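Side-chain contacts in GTP-binding protein REM 1 (Homo sapiens, PDB 2NZJ), which binds guanine nucleotides as a small GTPase of the Ras family, and probably hydrolyses GTP and acts as a signalling switch: residues 147-150 and 151-154; 16-19 and 20-24. One frame throughout, in Å; residues are numbered along the deposited sequence.

Interactions 1 and 2 take hold of one GDP at its two ends. The 16-24 segment, which begins helix 17-25, receives the phosphates and the magnesium ion, while the 147-154 loop, between strand 144-147 and helix 156-171, receives the guanine. Their centres lie about 10 Å apart, and the side chain of Ala150 is about 11 Å from the magnesium. The two also touch directly: Ala150 CB packs 3.8 Å from Ser19 CB beside the nucleotide, Ala150 O lies 3.3 Å from Leu23 CD1, and Thr148 OG1 lies 3.7 Å from Leu20 CD2. The parts that hold the base and the phosphates are thus in direct contact.

Interaction 1 (147-150 and 151-154); sequences ETSA and TLQH. With GDP (guanosine-5'-diphosphate), chain G.
Ser149 and His154 pair through their backbones as a single antiparallel hydrogen-bonded bridge: Ser149 N gives its hydrogen to His154 O at 3.0 Å, and His154 N returns one to Ser149 O at 2.9 Å. Gln153 also faces Ser149, which makes a G1 beta bulge; Gln153, at its first position, takes the left-handed backbone conformation (phi 55°) usual there.

The side-chain bonds gather on Ser149 OG. Lying anti to the backbone N (chi1 169°) brings the hydroxyl to the turn at Thr151 and Leu152, where it accepts a nearly straight hydrogen bond from Leu152 N at 3.1 Å and a weak one from Thr151 OG1. Its further partner is Asp122, whose carboxylate also binds GDP. A serine suits this place, being short enough to fit and able to serve several partners. The Thr148 hydroxyl is bound to Asn119, and Glu147 forms a salt bridge with Arg127.

Against the nucleotide, Ala150 N donates to GDP O6 at 2.8 Å. The Thr151 CG2 methyl lies over the face of the guanine, 3.5 Å from GDP C2; on the same side the Ala150 methyl approaches obliquely, CB 3.7 Å from GDP N7.

Sequence and position fit the G5 (SAK) motif of Ras proteins, here Ser-Ala-Thr. An amide donor at O6 suits guanine's keto oxygen, whereas adenine's amino group would set donor against donor, so the contact probably contributes to guanine specificity.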
loop_
_atom_site.group_PDB
_atom_site.type_symbol
_atom_site.label_atom_id
_atom_site.label_comp_id
_atom_site.label_asym_id
_atom_site.label_seq_id
_atom_site.Cartn_x
_atom_site.Cartn_y
_atom_site.Cartn_z
ATOM N N GLU A 147 -7.968 6.182 3.321
ATOM C CA GLU A 147 -8.944 5.628 2.386
ATOM C C GLU A 147 -8.755 6.269 1.013
ATOM O O GLU A 147 -8.586 7.503 0.891
ATOM C CB GLU A 147 -10.356 5.884 2.876
ATOM C CG GLU A 147 -10.620 5.130 4.153
ATOM C CD GLU A 147 -12.066 5.143 4.582
ATOM O OE1 GLU A 147 -12.757 6.171 4.421
ATOM O OE2 GLU A 147 -12.491 4.111 5.106
ATOM N N THR A 148 -8.776 5.419 -0.012
ATOM C CA THR A 148 -8.563 5.864 -1.366
ATOM C C THR A 148 -9.680 5.367 -2.268
ATOM O O THR A 148 -10.512 4.535 -1.858
ATOM C CB THR A 148 -7.232 5.343 -1.894
ATOM O OG1 THR A 148 -7.276 3.912 -2.030
ATOM C CG2 THR A 148 -6.100 5.739 -0.955
ATOM N N SER A 149 -9.692 5.903 -3.488
ATOM C CA SER A 149 -10.442 5.332 -4.597
ATOM C C SER A 149 -9.591 5.458 -5.859
ATOM O O SER A 149 -9.225 6.558 -6.255
ATOM C CB SER A 149 -11.797 6.020 -4.786
ATOM O OG SER A 149 -12.414 5.635 -6.007
ATOM N N ALA A 150 -9.291 4.330 -6.494
ATOM C CA ALA A 150 -8.556 4.338 -7.745
ATOM C C ALA A 150 -9.422 4.823 -8.914
ATOM O O ALA A 150 -8.906 5.395 -9.877
ATOM C CB ALA A 150 -7.997 2.959 -8.040
ATOM N N THR A 151 -10.732 4.587 -8.854
ATOM C CA THR A 151 -11.620 4.970 -9.967
ATOM C C THR A 151 -11.981 6.459 -9.958
ATOM O O THR A 151 -12.226 7.032 -11.020
ATOM C CB THR A 151 -12.913 4.134 -9.986
ATOM O OG1 THR A 151 -13.620 4.341 -8.765
ATOM C CG2 THR A 151 -12.601 2.659 -10.116
ATOM N N LEU A 152 -12.022 7.080 -8.778
ATOM C CA LEU A 152 -12.167 8.544 -8.675
ATOM C C LEU A 152 -10.823 9.247 -8.610
ATOM O O LEU A 152 -10.766 10.467 -8.596
ATOM C CB LEU A 152 -12.934 8.948 -7.418
ATOM C CG LEU A 152 -14.445 8.919 -7.384
ATOM C CD1 LEU A 152 -14.822 9.764 -6.187
ATOM C CD2 LEU A 152 -15.119 9.440 -8.684
ATOM N N GLN A 153 -9.743 8.480 -8.535
ATOM C CA GLN A 153 -8.390 9.038 -8.343
ATOM C C GLN A 153 -8.346 9.934 -7.102
ATOM O O GLN A 153 -7.942 11.067 -7.146
ATOM C CB GLN A 153 -7.894 9.725 -9.625
ATOM C CG GLN A 153 -7.870 8.713 -10.812
ATOM C CD GLN A 153 -7.440 9.295 -12.180
ATOM O OE1 GLN A 153 -6.263 9.536 -12.419
ATOM N NE2 GLN A 153 -8.402 9.465 -13.087
ATOM N N HIS A 154 -8.800 9.378 -5.986
ATOM C CA HIS A 154 -8.867 10.108 -4.742
ATOM C C HIS A 154 -7.902 9.496 -3.733
ATOM O O HIS A 154 -7.945 8.294 -3.483
ATOM C CB HIS A 154 -10.289 10.079 -4.228
ATOM C CG HIS A 154 -10.438 10.617 -2.852
ATOM N ND1 HIS A 154 -10.847 9.831 -1.794
ATOM C CD2 HIS A 154 -10.209 11.847 -2.346
ATOM C CE1 HIS A 154 -10.886 10.567 -0.697
ATOM N NE2 HIS A 154 -10.498 11.791 -1.004
HETATM P PB GDP G . -6.213 -6.431 -7.388
HETATM O O1B GDP G . -6.118 -6.152 -5.910
HETATM O O2B GDP G . -4.986 -6.058 -8.148
HETATM O O3B GDP G . -6.478 -7.922 -7.510
HETATM O O3A GDP G . -7.474 -5.585 -7.843
HETATM P PA GDP G . -7.526 -4.894 -9.276
HETATM O O1A GDP G . -7.174 -5.909 -10.325
HETATM O O2A GDP G . -6.659 -3.676 -9.356
HETATM O "O5'" GDP G . -9.051 -4.406 -9.316
HETATM C "C5'" GDP G . -10.136 -5.307 -9.088
HETATM C "C4'" GDP G . -11.418 -4.664 -9.622
HETATM O "O4'" GDP G . -11.877 -3.619 -8.717
HETATM C "C3'" GDP G . -11.213 -4.001 -10.999
HETATM O "O3'" GDP G . -12.304 -4.266 -11.900
HETATM C "C2'" GDP G . -11.165 -2.514 -10.685
HETATM O "O2'" GDP G . -11.693 -1.703 -11.728
HETATM C "C1'" GDP G . -11.973 -2.372 -9.404
HETATM N N9 GDP G . -11.436 -1.308 -8.535
HETATM C C8 GDP G . -10.157 -1.120 -8.122
HETATM N N7 GDP G . -10.054 -0.042 -7.298
HETATM C C5 GDP G . -11.280 0.453 -7.182
HETATM C C6 GDP G . -11.883 1.591 -6.492
HETATM O O6 GDP G . -11.145 2.334 -5.810
HETATM N N1 GDP G . -13.212 1.772 -6.624
HETATM C C2 GDP G . -13.989 0.967 -7.381
HETATM N N2 GDP G . -15.328 1.168 -7.501
HETATM N N3 GDP G . -13.485 -0.084 -8.055
HETATM C C4 GDP G . -12.176 -0.373 -7.987
#

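Interaction 2 (16-19 and 20-24). With MG (magnesium ion), chain E; GDP (guanosine-5'-diphosphate), chain G.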
loop_
_atom_site.group_PDB
_atom_site.type_symbol
_atom_site.label_atom_id
_atom_site.label_comp_id
_atom_site.label_asym_id
_atom_site.label_seq_id
_atom_site.Cartn_x
_atom_site.Cartn_y
_atom_site.Cartn_z
ATOM N N GLY A 16 -8.096 -3.887 -5.386
ATOM C CA GLY A 16 -7.616 -2.744 -6.196
ATOM C C GLY A 16 -6.114 -2.461 -6.143
ATOM O O GLY A 16 -5.682 -1.335 -6.382
ATOM N N LYS A 17 -5.318 -3.481 -5.840
ATOM C CA LYS A 17 -3.853 -3.347 -5.739
ATOM C C LYS A 17 -3.219 -2.945 -7.069
ATOM O O LYS A 17 -2.453 -1.981 -7.138
ATOM C CB LYS A 17 -3.233 -4.669 -5.262
ATOM C CG LYS A 17 -3.645 -5.072 -3.866
ATOM C CD LYS A 17 -2.800 -6.216 -3.336
ATOM C CE LYS A 17 -3.093 -7.528 -4.087
ATOM N NZ LYS A 17 -4.508 -7.961 -4.028
ATOM N N THR A 18 -3.546 -3.679 -8.127
ATOM C CA THR A 18 -3.026 -3.365 -9.437
ATOM C C THR A 18 -3.499 -1.981 -9.922
ATOM O O THR A 18 -2.745 -1.256 -10.560
ATOM C CB THR A 18 -3.341 -4.498 -10.455
ATOM O OG1 THR A 18 -2.697 -5.709 -10.028
ATOM C CG2 THR A 18 -2.845 -4.136 -11.904
ATOM N N SER A 19 -4.721 -1.602 -9.604
ATOM C CA SER A 19 -5.227 -0.291 -9.996
ATOM C C SER A 19 -4.428 0.844 -9.338
ATOM O O SER A 19 -4.007 1.786 -10.015
ATOM C CB SER A 19 -6.703 -0.173 -9.655
ATOM O OG SER A 19 -7.426 -1.254 -10.212
ATOM N N LEU A 20 -4.183 0.719 -8.031
ATOM C CA LEU A 20 -3.397 1.694 -7.301
ATOM C C LEU A 20 -1.976 1.781 -7.877
ATOM O O LEU A 20 -1.423 2.862 -8.031
ATOM C CB LEU A 20 -3.349 1.322 -5.811
ATOM C CG LEU A 20 -4.683 1.348 -5.038
ATOM C CD1 LEU A 20 -4.506 0.784 -3.656
ATOM C CD2 LEU A 20 -5.295 2.729 -4.947
ATOM N N ALA A 21 -1.394 0.636 -8.220
ATOM C CA ALA A 21 -0.050 0.606 -8.803
ATOM C C ALA A 21 0.011 1.267 -10.172
ATOM O O ALA A 21 0.983 1.965 -10.460
ATOM C CB ALA A 21 0.501 -0.831 -8.859
ATOM N N SER A 22 -1.012 1.066 -10.997
ATOM C CA SER A 22 -1.036 1.662 -12.336
ATOM C C SER A 22 -1.158 3.176 -12.285
ATOM O O SER A 22 -0.574 3.878 -13.099
ATOM C CB SER A 22 -2.197 1.117 -13.181
ATOM O OG SER A 22 -2.180 -0.306 -13.226
ATOM N N LEU A 23 -1.952 3.679 -11.353
ATOM C CA LEU A 23 -2.037 5.115 -11.146
ATOM C C LEU A 23 -0.692 5.647 -10.659
ATOM O O LEU A 23 -0.262 6.715 -11.070
ATOM C CB LEU A 23 -3.161 5.462 -10.160
ATOM C CG LEU A 23 -4.589 5.293 -10.716
ATOM C CD1 LEU A 23 -5.618 5.574 -9.607
ATOM C CD2 LEU A 23 -4.834 6.189 -11.957
ATOM N N PHE A 24 -0.017 4.892 -9.798
ATOM C CA PHE A 24 1.328 5.279 -9.375
ATOM C C PHE A 24 2.306 5.287 -10.541
ATOM O O PHE A 24 3.126 6.193 -10.652
ATOM C CB PHE A 24 1.876 4.407 -8.261
ATOM C CG PHE A 24 3.379 4.563 -8.051
ATOM C CD1 PHE A 24 3.890 5.632 -7.334
ATOM C CD2 PHE A 24 4.274 3.632 -8.570
ATOM C CE1 PHE A 24 5.234 5.768 -7.135
ATOM C CE2 PHE A 24 5.620 3.762 -8.368
ATOM C CZ PHE A 24 6.105 4.833 -7.657
HETATM MG MG MG E . -3.923 -7.384 -9.437
HETATM P PB GDP G . -6.213 -6.431 -7.388
HETATM O O1B GDP G . -6.118 -6.152 -5.910
HETATM O O2B GDP G . -4.986 -6.058 -8.148
HETATM O O3B GDP G . -6.478 -7.922 -7.510
HETATM O O3A GDP G . -7.474 -5.585 -7.843
HETATM P PA GDP G . -7.526 -4.894 -9.276
HETATM O O1A GDP G . -7.174 -5.909 -10.325
HETATM O O2A GDP G . -6.659 -3.676 -9.356
HETATM O "O5'" GDP G . -9.051 -4.406 -9.316
HETATM C "C5'" GDP G . -10.136 -5.307 -9.088
HETATM C "C4'" GDP G . -11.418 -4.664 -9.622
HETATM O "O4'" GDP G . -11.877 -3.619 -8.717
HETATM C "C3'" GDP G . -11.213 -4.001 -10.999
HETATM O "O3'" GDP G . -12.304 -4.266 -11.900
HETATM C "C2'" GDP G . -11.165 -2.514 -10.685
HETATM O "O2'" GDP G . -11.693 -1.703 -11.728
HETATM C "C1'" GDP G . -11.973 -2.372 -9.404
HETATM N N9 GDP G . -11.436 -1.308 -8.535
HETATM C C8 GDP G . -10.157 -1.120 -8.122
HETATM N N7 GDP G . -10.054 -0.042 -7.298
HETATM C C5 GDP G . -11.280 0.453 -7.182
HETATM C C6 GDP G . -11.883 1.591 -6.492
HETATM O O6 GDP G . -11.145 2.334 -5.810
HETATM N N1 GDP G . -13.212 1.772 -6.624
HETATM C C2 GDP G . -13.989 0.967 -7.381
HETATM N N2 GDP G . -15.328 1.168 -7.501
HETATM N N3 GDP G . -13.485 -0.084 -8.055
HETATM C C4 GDP G . -12.176 -0.373 -7.987
HETATM O O HOH W 1 -5.078 -7.182 -10.816
HETATM O O HOH W 2 -2.629 -8.495 -10.566
HETATM O O HOH W 3 -2.438 -7.564 -8.051
HETATM O O HOH W 4 -4.424 -9.012 -8.652
#
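GDP O1B is gripped by three donors: Lys17 N at 2.8 Å, and Gly16 N and Lys17 NZ each at 3.1 Å. The lysine chain, bent at chi3 and chi4 (-69° and -58°), arches past O1B until NZ comes back to it; NZ also binds Gly11 O. With the ammonium gone, as in an alanine here, Gly11 O would lose this partner and the phosphate charge is likely to be less well balanced.

Thr18 OG1 binds the magnesium at 2.2 Å, alongside GDP O2B and four waters, and is hydrogen-bonded to Asp58. Thr18 N donates to that same O2B at 2.8 Å, while Ser19 OG (2.7 Å) and Ser19 N both donate to GDP O2A. At the N-cap Gly16, phi 111°, a CB would press on the preceding carbonyl O and clash with GDP N7. Helix-start amides thus meet the phosphates, as in a P-loop (Walker A).

Ser22 N and Ser22 OG reach Thr18 O from opposite faces of its carbonyl plane; Leu20 CG packs 3.2 Å from Gly16 O, beyond the oxygen and tilted out of plane.

Helix 17-25 packs Leu20 and Leu23 against Val156 of helix 156-171, Ala21 against Tyr41 of strand 40-47, and Phe24 against Leu54 of strand 50-57.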